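Local atomic coordinates of UPF0135 protein SA1388 (Staphylococcus aureus subsp. aureus, PDB entry 3LNL), a protein that is of unknown function but belongs to the NIF3 family, binds two zinc ions in a dinuclear centre and assembles into a toroidal homohexamer. Residues 18-24 with 99-105; 113-117 with 284-288; 122-128 with 243-249; 136-142 with 200-206. The protein carries 2 engineered substitutions. All coordinates share one frame; numbering follows the deposited sequence. Where two conformers were deposited one is given.

Contact 1. Residues 18-24 with 99-105; sequences VPFSTAE and IAMHTNL
N104 grips V18 by one amide N-H: ND2 of N104 donates to the carbonyl O of V18 at 2.9 Å, with an N-H...O angle of 161°. CG1 of V18 lies against the same residue. The acceptor lies almost in the amide plane of N104, while the donor stands above the carbonyl plane of V18 and misses its lone pairs. ND2 is also 3.4 Å from CD2 of F20, whose ring plane is turned 40° from the amide. CG of N104 sits between its backbone N and carbonyl carbon (chi1 54°), which lifts the amide off the helix start toward the 18-24 turn. At the edge of the F20 ring, near its plane, CE2 is 3.5 Å from the carbonyl O of A100. M101 reaches V18 with its terminal methyl, crossing it at about a right angle; the 3.4 Å between M101 CE and V18 CB is tight for two carbons.

E24 N donates to T103 OG1 at 2.8 Å, and that hydroxyl is also bonded to D27. Within 18-24, the O of P19 takes both the N-H and the hydroxyl of T22, closing the short 3-10 turn. A water donates to T22 OG1 and to N104 O, tying the turn to the helix. Around this shell, F20 packs on helix 7-17, H102 is hydrogen-bonded to D27 and stacks edge-to-face with H68, its ring also meeting that of H69, and M101 O accepts from H68 ND1. The strand end and short helix lead to D106, a zinc ligand, so the contact borders the dinuclear zinc site of the NIF3 fold.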
loop_
_atom_site.group_PDB
_atom_site.type_symbol
_atom_site.label_atom_id
_atom_site.label_comp_id
_atom_site.label_asym_id
_atom_site.label_seq_id
_atom_site.Cartn_x
_atom_site.Cartn_y
_atom_site.Cartn_z
ATOM N N VAL B 18 27.604 -20.947 2.213
ATOM C CA VAL B 18 26.418 -20.397 2.889
ATOM C C VAL B 18 25.936 -19.202 2.074
ATOM O O VAL B 18 26.181 -18.027 2.426
ATOM C CB VAL B 18 26.726 -19.950 4.350
ATOM C CG1 VAL B 18 25.445 -19.484 5.096
ATOM C CG2 VAL B 18 27.466 -21.056 5.169
ATOM N N PRO B 19 25.330 -19.492 0.920
ATOM C CA PRO B 19 25.185 -18.449 -0.097
ATOM C C PRO B 19 24.434 -17.225 0.407
ATOM O O PRO B 19 23.328 -17.361 0.943
ATOM C CB PRO B 19 24.379 -19.120 -1.199
ATOM C CG PRO B 19 24.475 -20.574 -0.957
ATOM C CD PRO B 19 25.020 -20.838 0.407
ATOM N N PHE B 20 25.005 -16.043 0.162
ATOM C CA PHE B 20 24.387 -14.822 0.659
ATOM C C PHE B 20 23.004 -14.597 0.044
ATOM O O PHE B 20 22.141 -13.981 0.673
ATOM C CB PHE B 20 25.316 -13.649 0.450
ATOM C CG PHE B 20 26.476 -13.677 1.390
ATOM C CD1 PHE B 20 27.691 -14.197 1.002
ATOM C CD2 PHE B 20 26.312 -13.283 2.713
ATOM C CE1 PHE B 20 28.755 -14.261 1.884
ATOM C CE2 PHE B 20 27.365 -13.351 3.615
ATOM C CZ PHE B 20 28.593 -13.828 3.204
ATOM N N SER B 21 22.785 -15.155 -1.149
ATOM C CA SER B 21 21.518 -15.043 -1.843
ATOM C C SER B 21 20.360 -15.782 -1.125
ATOM O O SER B 21 19.199 -15.523 -1.403
ATOM C CB SER B 21 21.685 -15.593 -3.285
ATOM O OG SER B 21 21.776 -17.033 -3.314
ATOM N N THR B 22 20.676 -16.689 -0.202
ATOM C CA THR B 22 19.625 -17.383 0.516
ATOM C C THR B 22 19.128 -16.570 1.698
ATOM O O THR B 22 18.180 -17.008 2.382
ATOM C CB THR B 22 20.037 -18.801 0.926
ATOM O OG1 THR B 22 21.149 -18.765 1.827
ATOM C CG2 THR B 22 20.380 -19.651 -0.380
ATOM N N ALA B 23 19.781 -15.422 1.980
ATOM C CA ALA B 23 19.271 -14.515 3.018
ATOM C C ALA B 23 17.948 -13.908 2.570
ATOM O O ALA B 23 17.697 -13.810 1.377
ATOM C CB ALA B 23 20.305 -13.408 3.342
ATOM N N GLU B 24 17.097 -13.511 3.518
ATOM C CA GLU B 24 15.811 -12.875 3.190
ATOM C C GLU B 24 16.096 -11.540 2.546
ATOM O O GLU B 24 17.135 -10.956 2.777
ATOM C CB GLU B 24 14.952 -12.657 4.448
ATOM C CG GLU B 24 14.711 -13.907 5.263
ATOM C CD GLU B 24 13.705 -14.812 4.635
ATOM O OE1 GLU B 24 13.722 -16.024 4.958
ATOM O OE2 GLU B 24 12.858 -14.301 3.871
ATOM N N ILE B 99 31.822 -8.937 8.724
ATOM C CA ILE B 99 30.921 -9.621 7.795
ATOM C C ILE B 99 29.744 -10.196 8.592
ATOM O O ILE B 99 29.938 -10.734 9.676
ATOM C CB ILE B 99 31.682 -10.816 7.114
ATOM C CG1 ILE B 99 32.846 -10.275 6.251
ATOM C CG2 ILE B 99 30.700 -11.780 6.357
ATOM C CD1 ILE B 99 33.970 -11.390 5.911
ATOM N N ALA B 100 28.534 -10.050 8.063
ATOM C CA ALA B 100 27.368 -10.594 8.681
ATOM C C ALA B 100 26.888 -11.790 7.858
ATOM O O ALA B 100 26.615 -11.682 6.640
ATOM C CB ALA B 100 26.206 -9.552 8.745
ATOM N N MET B 101 26.774 -12.921 8.529
ATOM C CA MET B 101 26.152 -14.117 7.956
ATOM C C MET B 101 24.896 -14.336 8.758
ATOM O O MET B 101 24.906 -15.082 9.776
ATOM C CB MET B 101 27.137 -15.305 8.036
ATOM C CG MET B 101 28.370 -15.138 7.088
ATOM S SD MET B 101 29.455 -16.554 7.302
ATOM C CE MET B 101 28.610 -17.764 6.240
ATOM N N HIS B 102 23.810 -13.668 8.311
ATOM C CA HIS B 102 22.604 -13.610 9.094
ATOM C C HIS B 102 21.587 -14.648 8.642
ATOM O O HIS B 102 21.833 -15.838 8.851
ATOM C CB HIS B 102 22.025 -12.208 9.158
ATOM C CG HIS B 102 20.963 -12.066 10.191
ATOM N ND1 HIS B 102 19.866 -11.240 10.030
ATOM C CD2 HIS B 102 20.802 -12.694 11.383
ATOM C CE1 HIS B 102 19.087 -11.347 11.103
ATOM N NE2 HIS B 102 19.622 -12.232 11.931
ATOM N N THR B 103 20.498 -14.255 7.967
ATOM C CA THR B 103 19.476 -15.246 7.669
ATOM C C THR B 103 19.981 -16.320 6.676
ATOM O O THR B 103 19.468 -17.409 6.716
ATOM C CB THR B 103 18.126 -14.652 7.238
ATOM O OG1 THR B 103 18.288 -13.857 6.064
ATOM C CG2 THR B 103 17.482 -13.816 8.391
ATOM N N ASN B 104 20.993 -16.052 5.831
ATOM C CA ASN B 104 21.658 -17.161 5.107
ATOM C C ASN B 104 22.159 -18.296 6.006
ATOM O O ASN B 104 22.061 -19.477 5.662
ATOM C CB ASN B 104 22.736 -16.701 4.076
ATOM C CG ASN B 104 23.792 -15.799 4.674
ATOM O OD1 ASN B 104 23.500 -14.947 5.543
ATOM N ND2 ASN B 104 25.055 -16.000 4.239
ATOM N N LEU B 105 22.638 -17.962 7.187
ATOM C CA LEU B 105 23.052 -19.003 8.128
ATOM C C LEU B 105 21.867 -19.623 8.871
ATOM O O LEU B 105 21.947 -20.787 9.237
ATOM C CB LEU B 105 24.083 -18.438 9.113
ATOM C CG LEU B 105 24.874 -19.454 9.920
ATOM C CD1 LEU B 105 25.889 -20.212 9.038
ATOM C CD2 LEU B 105 25.560 -18.652 11.080
HETATM O O HOH W 1 22.595 -20.735 3.342
#

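Contact 2. Residues 113-117 with 284-288; sequences NMMLA and AIIGG
With CG of N113 turned away from its carbonyl carbon (chi1 -61°) and the amide rotated to chi2 -54°, OD1 comes forward to G287 while ND2 turns to a water and, weakly, to D106 O. L116 takes a similar first torsion (chi1 -77°), which carries CD1 over the same glycine. The N-H of G287 points at N113 OD1 across 2.7 Å, in the carbonyl plane and on a lone pair, so one side chain of the helix reads the backbone just after strand 279-285. The water accepts from N113 ND2 and donates to G287 O.

In this NIF3 fold the helix 112-119 lies against a strand whose C-terminal loop runs to the dinuclear centre: G287 is near E333, which bridges the two zinc ions, and N113 is near D106, a ligand of one of them.

Next to the polar pair the packing is aliphatic. L116 CD1 rests 3.6 Å from G287 CA and 3.9 Å from CG2 of I285, the two side chains meeting at a slant. I285 sends its other branch down the helix, where CD1 lies 3.9 Å from A117 CB, and V244 of the adjoining strand touches both N113 and A117.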
loop_
_atom_site.group_PDB
_atom_site.type_symbol
_atom_site.label_atom_id
_atom_site.label_comp_id
_atom_site.label_asym_id
_atom_site.label_seq_id
_atom_site.Cartn_x
_atom_site.Cartn_y
_atom_site.Cartn_z
ATOM N N ASN B 113 20.082 -23.691 13.049
ATOM C CA ASN B 113 19.124 -24.694 13.511
ATOM C C ASN B 113 19.624 -26.107 13.512
ATOM O O ASN B 113 19.361 -26.824 14.475
ATOM C CB ASN B 113 17.799 -24.492 12.810
ATOM C CG ASN B 113 17.250 -23.119 13.125
ATOM O OD1 ASN B 113 17.131 -22.784 14.289
ATOM N ND2 ASN B 113 17.046 -22.278 12.099
ATOM N N MET B 114 20.467 -26.460 12.536
ATOM C CA MET B 114 21.227 -27.728 12.620
ATOM C C MET B 114 22.108 -27.704 13.857
ATOM O O MET B 114 22.160 -28.698 14.577
ATOM C CB MET B 114 22.035 -27.972 11.357
ATOM C CG MET B 114 23.085 -29.071 11.457
ATOM S SD MET B 114 22.254 -30.649 11.666
ATOM C CE MET B 114 21.571 -30.907 10.030
ATOM N N MET B 115 22.803 -26.579 14.105
ATOM C CA MET B 115 23.658 -26.434 15.289
ATOM C C MET B 115 22.898 -26.576 16.594
ATOM O O MET B 115 23.340 -27.288 17.510
ATOM C CB MET B 115 24.361 -25.079 15.278
ATOM C CG MET B 115 25.419 -24.964 14.180
ATOM S SD MET B 115 25.873 -23.269 14.002
ATOM C CE MET B 115 26.817 -23.272 12.444
ATOM N N LEU B 116 21.757 -25.917 16.682
ATOM C CA LEU B 116 20.888 -26.061 17.848
ATOM C C LEU B 116 20.453 -27.511 18.080
ATOM O O LEU B 116 20.600 -28.043 19.171
ATOM C CB LEU B 116 19.674 -25.120 17.741
ATOM C CG LEU B 116 20.011 -23.666 18.063
ATOM C CD1 LEU B 116 18.838 -22.758 17.588
ATOM C CD2 LEU B 116 20.355 -23.465 19.587
ATOM N N ALA B 117 19.979 -28.176 17.029
ATOM C CA ALA B 117 19.538 -29.563 17.136
ATOM C C ALA B 117 20.658 -30.497 17.592
ATOM O O ALA B 117 20.465 -31.340 18.495
ATOM C CB ALA B 117 18.928 -30.046 15.793
ATOM N N ALA B 284 10.380 -29.122 16.335
ATOM C CA ALA B 284 10.721 -28.120 15.327
ATOM C C ALA B 284 11.510 -27.023 16.052
ATOM O O ALA B 284 11.123 -26.624 17.159
ATOM C CB ALA B 284 9.452 -27.550 14.707
ATOM N N ILE B 285 12.555 -26.523 15.420
ATOM C CA ILE B 285 13.442 -25.503 16.010
ATOM C C ILE B 285 13.684 -24.366 15.043
ATOM O O ILE B 285 14.117 -24.583 13.921
ATOM C CB ILE B 285 14.816 -26.063 16.370
ATOM C CG1 ILE B 285 14.726 -27.204 17.385
ATOM C CG2 ILE B 285 15.708 -24.950 16.969
ATOM C CD1 ILE B 285 15.969 -28.125 17.347
ATOM N N ILE B 286 13.342 -23.151 15.475
ATOM C CA ILE B 286 13.761 -21.929 14.799
ATOM C C ILE B 286 14.433 -21.029 15.836
ATOM O O ILE B 286 13.801 -20.401 16.684
ATOM C CB ILE B 286 12.649 -21.184 14.046
ATOM C CG1 ILE B 286 12.048 -22.077 12.979
ATOM C CG2 ILE B 286 13.237 -19.880 13.392
ATOM C CD1 ILE B 286 10.884 -21.500 12.250
ATOM N N GLY B 287 15.754 -21.000 15.801
ATOM C CA GLY B 287 16.461 -20.185 16.777
ATOM C C GLY B 287 16.249 -18.735 16.496
ATOM O O GLY B 287 16.073 -18.365 15.367
ATOM N N GLY B 288 16.281 -17.917 17.544
ATOM C CA GLY B 288 16.087 -16.483 17.410
ATOM C C GLY B 288 14.680 -16.092 17.836
ATOM O O GLY B 288 14.339 -16.160 19.036
HETATM O O HOH W 2 16.813 -19.590 12.858
#

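Contact 3. Residues 122-128 with 243-249; sequences LKNISII and GVMAEVD
I128 and M245 cross at an angle, CG2 of I128 lying 3.7 Å from CB of M245. CG1 of I128 stands between its backbone N and carbonyl carbon (chi1 57°), which lays that branch over the backbone of G243 and carries CD1 on toward the carbonyl of V244. I125 divides its two branches between neighbours on the other strand: CG2 meets V244 CB, and CG1 comes alongside A246 CB at 3.7 Å. L122 brings its CB to the same methyl and slants CD2 across V248 CG1. I127 reaches V244 more loosely, through CD1.

Between these side chains runs an antiparallel ladder, its strand axes 165° apart. K123 pairs with E247 and S126 with M245, each a hydrogen-bonded pair with two backbone bonds; the register slips by one residue between them, a beta bulge at the corner made by N124. A246 has its methyl 3.4 Å from K123 O. I128 N, bonded to G243 O at 3.0 Å, extends the ladder past the non-hydrogen-bonded pair I127 and V244. Here the long strand 125-142 leaves the NIF3 core for the PII-like domain, and 240-253 pairs with its start.

Toward the exposed corner at K123 and N124, N124 turns its amide toward the carboxylate of E247, the planes 34° apart; the bond from ND2 to OE2 is modelled very short, so its length is doubtful. K123 passes D249 with its aliphatic chain in the conformer modelled, an approach that is uncertain. Strand 279-285 continues the sheet beyond 243-249.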
loop_
_atom_site.group_PDB
_atom_site.type_symbol
_atom_site.label_atom_id
_atom_site.label_comp_id
_atom_site.label_asym_id
_atom_site.label_seq_id
_atom_site.Cartn_x
_atom_site.Cartn_y
_atom_site.Cartn_z
ATOM N N LEU B 122 19.787 -34.189 19.314
ATOM C CA LEU B 122 18.664 -34.728 18.551
ATOM C C LEU B 122 19.158 -35.516 17.362
ATOM O O LEU B 122 20.319 -35.373 16.957
ATOM C CB LEU B 122 17.721 -33.641 18.085
ATOM C CG LEU B 122 17.240 -32.704 19.199
ATOM C CD1 LEU B 122 16.316 -31.619 18.646
ATOM C CD2 LEU B 122 16.601 -33.488 20.370
ATOM N N LYS B 123 18.265 -36.347 16.828
ATOM C CA LYS B 123 18.528 -37.241 15.704
ATOM C C LYS B 123 17.607 -36.866 14.548
ATOM O O LYS B 123 16.666 -36.080 14.723
ATOM C CB LYS B 123 18.216 -38.697 16.073
ATOM C CG LYS B 123 19.018 -39.275 17.233
ATOM C CD LYS B 123 20.504 -39.371 16.925
ATOM C CE LYS B 123 21.277 -40.042 18.025
ATOM N NZ LYS B 123 22.682 -40.136 17.611
ATOM N N ASN B 124 17.901 -37.448 13.384
ATOM C CA ASN B 124 17.057 -37.360 12.188
ATOM C C ASN B 124 16.711 -35.925 11.840
ATOM O O ASN B 124 15.559 -35.581 11.661
ATOM C CB ASN B 124 15.792 -38.241 12.358
ATOM C CG ASN B 124 16.146 -39.731 12.466
ATOM O OD1 ASN B 124 17.133 -40.179 11.887
ATOM N ND2 ASN B 124 15.358 -40.486 13.220
ATOM N N ILE B 125 17.736 -35.077 11.808
ATOM C CA ILE B 125 17.544 -33.661 11.687
ATOM C C ILE B 125 17.381 -33.299 10.209
ATOM O O ILE B 125 18.228 -33.675 9.392
ATOM C CB ILE B 125 18.756 -32.879 12.235
ATOM C CG1 ILE B 125 19.014 -33.240 13.705
ATOM C CG2 ILE B 125 18.487 -31.348 12.159
ATOM C CD1 ILE B 125 20.370 -32.760 14.247
ATOM N N SER B 126 16.298 -32.625 9.844
ATOM C CA SER B 126 16.224 -32.071 8.502
ATOM C C SER B 126 15.611 -30.691 8.439
ATOM O O SER B 126 14.783 -30.313 9.278
ATOM C CB SER B 126 15.519 -33.015 7.521
ATOM O OG SER B 126 14.225 -33.247 7.873
ATOM N N ILE B 127 16.027 -29.984 7.384
ATOM C CA ILE B 127 15.571 -28.668 7.078
ATOM C C ILE B 127 14.073 -28.717 6.834
ATOM O O ILE B 127 13.573 -29.657 6.202
ATOM C CB ILE B 127 16.299 -28.076 5.826
ATOM C CG1 ILE B 127 17.756 -27.743 6.189
ATOM C CG2 ILE B 127 15.554 -26.818 5.292
ATOM C CD1 ILE B 127 17.931 -26.505 7.153
ATOM N N ILE B 128 13.374 -27.687 7.328
ATOM C CA ILE B 128 11.947 -27.476 7.016
ATOM C C ILE B 128 11.746 -26.068 6.449
ATOM O O ILE B 128 12.693 -25.236 6.385
ATOM C CB ILE B 128 11.007 -27.726 8.266
ATOM C CG1 ILE B 128 11.423 -26.840 9.418
ATOM C CG2 ILE B 128 10.971 -29.226 8.630
ATOM C CD1 ILE B 128 10.518 -26.900 10.622
ATOM N N GLY B 243 14.469 -23.338 9.738
ATOM C CA GLY B 243 14.166 -24.274 10.784
ATOM C C GLY B 243 14.616 -25.672 10.416
ATOM O O GLY B 243 14.942 -25.967 9.265
ATOM N N VAL B 244 14.632 -26.524 11.432
ATOM C CA VAL B 244 14.763 -27.959 11.275
ATOM C C VAL B 244 13.679 -28.690 12.037
ATOM O O VAL B 244 13.151 -28.195 13.061
ATOM C CB VAL B 244 16.148 -28.490 11.773
ATOM C CG1 VAL B 244 17.284 -27.957 10.842
ATOM C CG2 VAL B 244 16.398 -28.196 13.283
ATOM N N MET B 245 13.373 -29.902 11.566
ATOM C CA MET B 245 12.589 -30.864 12.337
ATOM C C MET B 245 13.565 -31.922 12.743
ATOM O O MET B 245 14.365 -32.348 11.923
ATOM C CB MET B 245 11.439 -31.510 11.514
ATOM C CG MET B 245 10.444 -32.320 12.367
ATOM S SD MET B 245 9.261 -31.249 13.294
ATOM C CE MET B 245 8.286 -30.575 11.899
ATOM N N ALA B 246 13.468 -32.402 13.981
ATOM C CA ALA B 246 14.301 -33.478 14.457
ATOM C C ALA B 246 13.532 -34.272 15.530
ATOM O O ALA B 246 12.380 -33.949 15.833
ATOM C CB ALA B 246 15.573 -32.901 15.034
ATOM N N GLU B 247 14.171 -35.302 16.085
ATOM C CA GLU B 247 13.564 -36.106 17.149
ATOM C C GLU B 247 14.514 -36.374 18.294
ATOM O O GLU B 247 15.753 -36.394 18.123
ATOM C CB GLU B 247 12.968 -37.457 16.665
ATOM C CG GLU B 247 13.028 -37.764 15.254
ATOM C CD GLU B 247 12.650 -39.211 14.974
ATOM O OE1 GLU B 247 11.464 -39.595 15.150
ATOM O OE2 GLU B 247 13.562 -39.993 14.662
ATOM N N VAL B 248 13.920 -36.581 19.465
ATOM C CA VAL B 248 14.667 -37.062 20.623
ATOM C C VAL B 248 14.880 -38.526 20.390
ATOM O O VAL B 248 14.126 -39.153 19.616
ATOM C CB VAL B 248 13.962 -36.795 21.961
ATOM C CG1 VAL B 248 14.069 -35.319 22.278
ATOM C CG2 VAL B 248 12.491 -37.230 21.932
ATOM N N ASP B 249 15.977 -39.026 20.963
ATOM C CA ASP B 249 16.322 -40.441 20.905
ATOM C C ASP B 249 15.168 -41.267 21.427
ATOM O O ASP B 249 14.736 -42.236 20.782
ATOM C CB ASP B 249 17.539 -40.724 21.803
ATOM C CG ASP B 249 18.848 -40.241 21.193
ATOM O OD1 ASP B 249 19.805 -39.926 21.951
ATOM O OD2 ASP B 249 18.927 -40.189 19.941
#

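Contact 4. Residues 136-142 with 200-206; sequences YKVQTYI and VKIEFMI
Eight backbone hydrogen bonds pair Y136 with I206, V138 with F204, T140 with I202 and I142 with V200, an uninterrupted antiparallel ladder whose strands run 155° apart. Apolar contacts line the face of V138 and F204. CB of V138 sits over the F204 ring, 3.8 Å from its centroid and 16° off the normal, a CH-pi contact; F204 swings its ring beneath V138 because CG lies between the backbone N and carbonyl carbon (chi1 59°). CG2 of V138 also meets CG1 of I206, and CG2 of I142 presses on CD1 of I202 at a tight 3.4 Å.

Polar groups mark the other face. K201 NZ donates to Q139 OE1 at 2.8 Å, from well above the carbonyl plane, and forms a salt bridge with E203 OE1, also 2.8 Å away. The aliphatic part of K201 runs alongside the Y141 ring, its CG 3.4 Å from CE2. Y141 OH bonds K137 and E203 of a third subunit and K137 pairs with D230 of a second, consistent with the PII-like trimer, though K137 NZ is less surely placed.

Helices 147-156 and 211-221 pack on the V138 face, strand 229-238 flanks 136-142, and 170-176 flanks 200-206.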
loop_
_atom_site.group_PDB
_atom_site.type_symbol
_atom_site.label_atom_id
_atom_site.label_comp_id
_atom_site.label_asym_id
_atom_site.label_seq_id
_atom_site.Cartn_x
_atom_site.Cartn_y
_atom_site.Cartn_z
ATOM N N TYR B 136 15.105 -23.477 -15.390
ATOM C CA TYR B 136 14.410 -23.628 -16.670
ATOM C C TYR B 136 14.791 -24.917 -17.347
ATOM O O TYR B 136 15.972 -25.293 -17.378
ATOM C CB TYR B 136 14.725 -22.484 -17.624
ATOM C CG TYR B 136 14.154 -21.181 -17.188
ATOM C CD1 TYR B 136 14.935 -20.249 -16.534
ATOM C CD2 TYR B 136 12.818 -20.879 -17.424
ATOM C CE1 TYR B 136 14.403 -19.044 -16.121
ATOM C CE2 TYR B 136 12.275 -19.678 -17.011
ATOM C CZ TYR B 136 13.073 -18.764 -16.365
ATOM O OH TYR B 136 12.541 -17.558 -15.955
ATOM N N LYS B 137 13.798 -25.593 -17.904
ATOM C CA LYS B 137 14.077 -26.663 -18.846
ATOM C C LYS B 137 14.119 -26.027 -20.237
ATOM O O LYS B 137 13.118 -25.504 -20.716
ATOM C CB LYS B 137 13.047 -27.771 -18.765
ATOM C CG LYS B 137 13.548 -29.105 -19.296
ATOM C CD LYS B 137 12.437 -30.168 -19.115
ATOM C CE LYS B 137 12.955 -31.414 -18.400
ATOM N NZ LYS B 137 11.772 -32.216 -17.895
ATOM N N VAL B 138 15.312 -26.031 -20.821
ATOM C CA VAL B 138 15.548 -25.533 -22.163
ATOM C C VAL B 138 15.212 -26.640 -23.136
ATOM O O VAL B 138 15.666 -27.770 -22.962
ATOM C CB VAL B 138 17.023 -25.127 -22.354
ATOM C CG1 VAL B 138 17.243 -24.475 -23.752
ATOM C CG2 VAL B 138 17.441 -24.166 -21.249
ATOM N N GLN B 139 14.400 -26.317 -24.137
ATOM C CA GLN B 139 14.023 -27.249 -25.193
ATOM C C GLN B 139 14.355 -26.628 -26.546
ATOM O O GLN B 139 13.849 -25.564 -26.885
ATOM C CB GLN B 139 12.516 -27.580 -25.132
ATOM C CG GLN B 139 12.153 -28.401 -23.881
ATOM C CD GLN B 139 10.665 -28.771 -23.779
ATOM O OE1 GLN B 139 10.329 -29.812 -23.201
ATOM N NE2 GLN B 139 9.784 -27.924 -24.316
ATOM N N THR B 140 15.217 -27.293 -27.302
ATOM C CA THR B 140 15.453 -26.934 -28.699
ATOM C C THR B 140 15.141 -28.128 -29.620
ATOM O O THR B 140 15.147 -29.288 -29.195
ATOM C CB THR B 140 16.901 -26.425 -28.967
ATOM O OG1 THR B 140 17.366 -25.623 -27.870
ATOM C CG2 THR B 140 16.929 -25.580 -30.212
ATOM N N TYR B 141 14.847 -27.803 -30.877
ATOM C CA TYR B 141 14.526 -28.774 -31.907
ATOM C C TYR B 141 15.577 -28.662 -33.009
ATOM O O TYR B 141 15.872 -27.556 -33.478
ATOM C CB TYR B 141 13.118 -28.490 -32.426
ATOM C CG TYR B 141 12.092 -28.537 -31.316
ATOM C CD1 TYR B 141 11.884 -27.436 -30.489
ATOM C CD2 TYR B 141 11.353 -29.699 -31.068
ATOM C CE1 TYR B 141 10.952 -27.483 -29.454
ATOM C CE2 TYR B 141 10.419 -29.752 -30.039
ATOM C CZ TYR B 141 10.229 -28.640 -29.234
ATOM O OH TYR B 141 9.309 -28.689 -28.215
ATOM N N ILE B 142 16.146 -29.803 -33.404
ATOM C CA ILE B 142 17.341 -29.836 -34.270
ATOM C C ILE B 142 17.466 -31.152 -35.098
ATOM O O ILE B 142 17.210 -32.237 -34.580
ATOM C CB ILE B 142 18.622 -29.586 -33.397
ATOM C CG1 ILE B 142 19.798 -29.129 -34.262
ATOM C CG2 ILE B 142 18.976 -30.825 -32.563
ATOM C CD1 ILE B 142 20.989 -28.648 -33.468
ATOM N N VAL B 200 15.195 -33.784 -33.775
ATOM C CA VAL B 200 15.522 -34.213 -32.432
ATOM C C VAL B 200 15.243 -33.044 -31.479
ATOM O O VAL B 200 15.809 -31.947 -31.619
ATOM C CB VAL B 200 16.989 -34.687 -32.301
ATOM C CG1 VAL B 200 17.299 -35.040 -30.867
ATOM C CG2 VAL B 200 17.243 -35.892 -33.198
ATOM N N LYS B 201 14.342 -33.299 -30.532
ATOM C CA LYS B 201 14.068 -32.384 -29.440
ATOM C C LYS B 201 15.060 -32.686 -28.316
ATOM O O LYS B 201 14.974 -33.722 -27.640
ATOM C CB LYS B 201 12.622 -32.550 -28.962
ATOM C CG LYS B 201 12.218 -31.647 -27.804
ATOM C CD LYS B 201 10.842 -32.037 -27.224
ATOM C CE LYS B 201 10.560 -31.233 -25.976
ATOM N NZ LYS B 201 9.769 -31.966 -24.946
ATOM N N ILE B 202 16.017 -31.786 -28.140
ATOM C CA ILE B 202 17.014 -31.920 -27.083
ATOM C C ILE B 202 16.584 -31.051 -25.885
ATOM O O ILE B 202 16.104 -29.936 -26.064
ATOM C CB ILE B 202 18.410 -31.481 -27.556
ATOM C CG1 ILE B 202 18.680 -31.951 -28.997
ATOM C CG2 ILE B 202 19.492 -32.031 -26.617
ATOM C CD1 ILE B 202 20.122 -31.684 -29.506
ATOM N N GLU B 203 16.745 -31.583 -24.680
ATOM C CA GLU B 203 16.391 -30.877 -23.440
ATOM C C GLU B 203 17.573 -30.831 -22.453
ATOM O O GLU B 203 18.412 -31.732 -22.403
ATOM C CB GLU B 203 15.204 -31.546 -22.740
ATOM C CG GLU B 203 14.044 -31.966 -23.669
ATOM C CD GLU B 203 12.911 -32.689 -22.928
ATOM O OE1 GLU B 203 11.900 -33.046 -23.579
ATOM O OE2 GLU B 203 13.021 -32.906 -21.701
ATOM N N PHE B 204 17.617 -29.772 -21.666
ATOM C CA PHE B 204 18.572 -29.674 -20.573
ATOM C C PHE B 204 18.132 -28.593 -19.583
ATOM O O PHE B 204 17.190 -27.819 -19.845
ATOM C CB PHE B 204 19.991 -29.411 -21.099
ATOM C CG PHE B 204 20.120 -28.159 -21.913
ATOM C CD1 PHE B 204 20.608 -26.983 -21.339
ATOM C CD2 PHE B 204 19.775 -28.154 -23.261
ATOM C CE1 PHE B 204 20.741 -25.825 -22.088
ATOM C CE2 PHE B 204 19.916 -27.002 -24.015
ATOM C CZ PHE B 204 20.401 -25.828 -23.421
ATOM N N MET B 205 18.822 -28.561 -18.453
ATOM C CA MET B 205 18.480 -27.681 -17.338
ATOM C C MET B 205 19.415 -26.500 -17.284
ATOM O O MET B 205 20.585 -26.627 -17.589
ATOM C CB MET B 205 18.543 -28.461 -16.028
ATOM C CG MET B 205 17.525 -29.578 -15.951
ATOM S SD MET B 205 15.825 -28.922 -16.090
ATOM C CE MET B 205 15.699 -28.019 -14.509
ATOM N N ILE B 206 18.883 -25.345 -16.925
ATOM C CA ILE B 206 19.712 -24.210 -16.551
ATOM C C ILE B 206 19.157 -23.576 -15.271
ATOM O O ILE B 206 17.959 -23.674 -14.973
ATOM C CB ILE B 206 19.774 -23.139 -17.676
ATOM C CG1 ILE B 206 18.359 -22.653 -18.040
ATOM C CG2 ILE B 206 20.533 -23.683 -18.904
ATOM C CD1 ILE B 206 18.292 -21.237 -18.615
#

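In the fold
Contacts 2 and 3 are directly joined, their centres about 9 Å apart: I285 N lies 3.0 Å from V244 O, probably a hydrogen bond between neighbouring strands, and A117 CB packs 3.4 Å from I125 CD1. Contact 1 lies about 16 Å from contact 2 between centres, and the two flank the dinuclear zinc site, joined through the consecutive helices 103-106 and 112-119: the side chain of T103 and residue G287 are each about 6 Å from a zinc ion. Contact 4 stands apart, its centre about 38 Å from that of contact 3, yet both use strand 125-142. Nested within the loop closed by contact 3, it belongs to the PII-like domain, whose trimers cap the hexameric toroid.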